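Local coordinates for CooT (Carboxydothermus hydrogenoformans, PDB 6FAN), which is a putative nickel chaperone that probably takes part in the maturation of carbon monoxide dehydrogenase, at residues Glu3-Ile8 against Phe17-Asp22. Residues are numbered along the deposited sequence; the frame is centred on the assembly and turned at random.
Sequences EASAFI and FLERVD
A6 faces both F17 and L18, and the backbone bonds between them give a worked example of how an antiparallel pair absorbs an extra residue. The carbonyl of A6 accepts two amides: F17 N lies 2.7 Å from A6 O, whereas L18 N makes a weaker, longer bond to the same oxygen. In return A6 N donates to L18 O at 2.8 Å. Two residues opposite one define a classic beta bulge. A second extra residue, at E19 and R20 opposite S5, shifts the register by one before A4 pairs with V21. There V21 N reaches A4 O at 2.8 Å, and the bond returned by A4 N to V21 O is weak. These two strands, 4-10 and 13-27, form a beta hairpin inside the CooT sheet, and the second turns a corner at E19 and R20, where R20 takes a left-handed helical conformation (phi 60°, psi 46°). A water joins the two segments at the corner, accepting from R20 N and hydrogen-bonded to S5 OG at 2.6 Å.

Apolar contacts gather on the side of the sheet that carries A4, A6, L18 and V21. V21 CG2, anti to its own carbonyl carbon, comes 4.0 Å from A6 CB, and L33 also packs on A6. Further along, I8 reaches over with CG1 and CD1 to CB of F17, CD1 approaching the ring obliquely.

The charged pair sits at the other end. E3 and R20 run side by side, pointing the same way, with E3 CB resting against R20 CA and the carboxylate and guanidinium planes 49° apart. E3 OE2 lies at the guanidinium edge, in its plane, 3.3 Å from R20 NE. Both hydrogen bonds of this salt bridge, from NE and from NH2 to OE2, are weak, and E3 is poorly ordered.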
loop_
_atom_site.group_PDB
_atom_site.type_symbol
_atom_site.label_atom_id
_atom_site.label_comp_id
_atom_site.label_asym_id
_atom_site.label_seq_id
_atom_site.Cartn_x
_atom_site.Cartn_y
_atom_site.Cartn_z
ATOM N N GLU E 3 -0.333 2.877 11.585
ATOM C CA GLU E 3 -0.111 1.515 11.215
ATOM C C GLU E 3 -1.422 0.791 10.947
ATOM O O GLU E 3 -2.459 0.984 11.586
ATOM C CB GLU E 3 0.679 0.803 12.324
ATOM C CG GLU E 3 1.656 1.568 13.258
ATOM C CD GLU E 3 0.932 2.391 14.301
ATOM O OE1 GLU E 3 1.243 3.585 14.483
ATOM O OE2 GLU E 3 0.115 1.800 15.038
ATOM N N ALA E 4 -1.407 -0.081 9.946
ATOM C CA ALA E 4 -2.625 -0.762 9.430
ATOM C C ALA E 4 -2.266 -2.266 9.558
ATOM O O ALA E 4 -1.058 -2.624 9.569
ATOM C CB ALA E 4 -2.718 -0.415 7.985
ATOM N N SER E 5 -3.299 -3.097 9.705
ATOM C CA SER E 5 -3.099 -4.516 9.698
ATOM C C SER E 5 -3.120 -5.091 8.289
ATOM O O SER E 5 -3.979 -4.721 7.448
ATOM C CB SER E 5 -4.196 -5.164 10.551
ATOM O OG SER E 5 -3.974 -4.814 11.900
ATOM N N ALA E 6 -2.186 -6.042 8.018
ATOM C CA ALA E 6 -2.214 -6.767 6.735
ATOM C C ALA E 6 -2.976 -8.095 6.860
ATOM O O ALA E 6 -2.750 -8.849 7.807
ATOM C CB ALA E 6 -0.789 -7.012 6.280
ATOM N N PHE E 7 -3.822 -8.378 5.896
ATOM C CA PHE E 7 -4.623 -9.610 5.853
ATOM C C PHE E 7 -4.363 -10.365 4.558
ATOM O O PHE E 7 -4.141 -9.727 3.516
ATOM C CB PHE E 7 -6.115 -9.287 5.921
ATOM C CG PHE E 7 -6.538 -8.625 7.196
ATOM C CD1 PHE E 7 -7.035 -9.404 8.283
ATOM C CD2 PHE E 7 -6.429 -7.212 7.380
ATOM C CE1 PHE E 7 -7.438 -8.785 9.487
ATOM C CE2 PHE E 7 -6.831 -6.630 8.603
ATOM C CZ PHE E 7 -7.339 -7.418 9.632
ATOM N N ILE E 8 -4.402 -11.692 4.625
ATOM C CA ILE E 8 -4.387 -12.524 3.401
ATOM C C ILE E 8 -5.833 -12.844 3.063
ATOM O O ILE E 8 -6.580 -13.329 3.927
ATOM C CB ILE E 8 -3.589 -13.841 3.554
ATOM C CG1 ILE E 8 -2.183 -13.625 4.058
ATOM C CG2 ILE E 8 -3.650 -14.625 2.267
ATOM C CD1 ILE E 8 -1.314 -12.644 3.263
ATOM N N PHE E 17 -2.283 -11.300 8.930
ATOM C CA PHE E 17 -0.906 -11.678 8.625
ATOM C C PHE E 17 0.090 -10.938 9.494
ATOM O O PHE E 17 1.061 -11.540 9.977
ATOM C CB PHE E 17 -0.590 -11.498 7.137
ATOM C CG PHE E 17 0.820 -11.875 6.764
ATOM C CD1 PHE E 17 1.227 -13.218 6.759
ATOM C CD2 PHE E 17 1.730 -10.906 6.401
ATOM C CE1 PHE E 17 2.533 -13.571 6.422
ATOM C CE2 PHE E 17 3.043 -11.233 6.015
ATOM C CZ PHE E 17 3.438 -12.570 6.027
ATOM N N LEU E 18 -0.153 -9.648 9.727
ATOM C CA LEU E 18 0.742 -8.818 10.534
ATOM C C LEU E 18 0.010 -7.538 10.982
ATOM O O LEU E 18 -0.618 -6.858 10.171
ATOM C CB LEU E 18 2.041 -8.481 9.756
ATOM C CG LEU E 18 3.174 -7.854 10.586
ATOM C CD1 LEU E 18 3.631 -8.803 11.710
ATOM C CD2 LEU E 18 4.376 -7.342 9.799
ATOM N N GLU E 19 0.096 -7.232 12.258
ATOM C CA GLU E 19 -0.569 -6.080 12.797
ATOM C C GLU E 19 0.386 -4.930 12.879
ATOM O O GLU E 19 1.571 -5.089 12.972
ATOM C CB GLU E 19 -1.187 -6.356 14.192
ATOM C CG GLU E 19 -2.312 -7.394 14.262
ATOM C CD GLU E 19 -3.287 -7.272 15.451
ATOM O OE1 GLU E 19 -2.981 -7.706 16.546
ATOM O OE2 GLU E 19 -4.399 -6.783 15.302
ATOM N N ARG E 20 -0.162 -3.760 12.731
ATOM C CA ARG E 20 0.594 -2.484 12.918
ATOM C C ARG E 20 1.776 -2.373 11.961
ATOM O O ARG E 20 2.859 -1.937 12.373
ATOM C CB ARG E 20 0.971 -2.208 14.363
ATOM C CG ARG E 20 -0.232 -2.508 15.279
ATOM C CD ARG E 20 0.111 -2.280 16.670
ATOM N NE ARG E 20 0.009 -0.868 16.984
ATOM C CZ ARG E 20 0.080 -0.371 18.219
ATOM N NH1 ARG E 20 0.173 -1.178 19.294
ATOM N NH2 ARG E 20 0.018 0.943 18.421
ATOM N N VAL E 21 1.535 -2.689 10.692
ATOM C CA VAL E 21 2.521 -2.567 9.636
ATOM C C VAL E 21 2.879 -1.096 9.443
ATOM O O VAL E 21 1.986 -0.208 9.338
ATOM C CB VAL E 21 1.954 -3.092 8.273
ATOM C CG1 VAL E 21 3.000 -2.963 7.132
ATOM C CG2 VAL E 21 1.551 -4.574 8.468
ATOM N N ASP E 22 4.182 -0.828 9.437
ATOM C CA ASP E 22 4.673 0.487 9.109
ATOM C C ASP E 22 5.130 0.481 7.650
ATOM O O ASP E 22 4.529 1.184 6.810
ATOM C CB ASP E 22 5.814 0.892 10.048
ATOM C CG ASP E 22 6.424 2.238 9.675
ATOM O OD1 ASP E 22 5.884 3.017 8.877
ATOM O OD2 ASP E 22 7.514 2.530 10.137
HETATM O O HOH W 1 -2.668 -2.870 13.087
#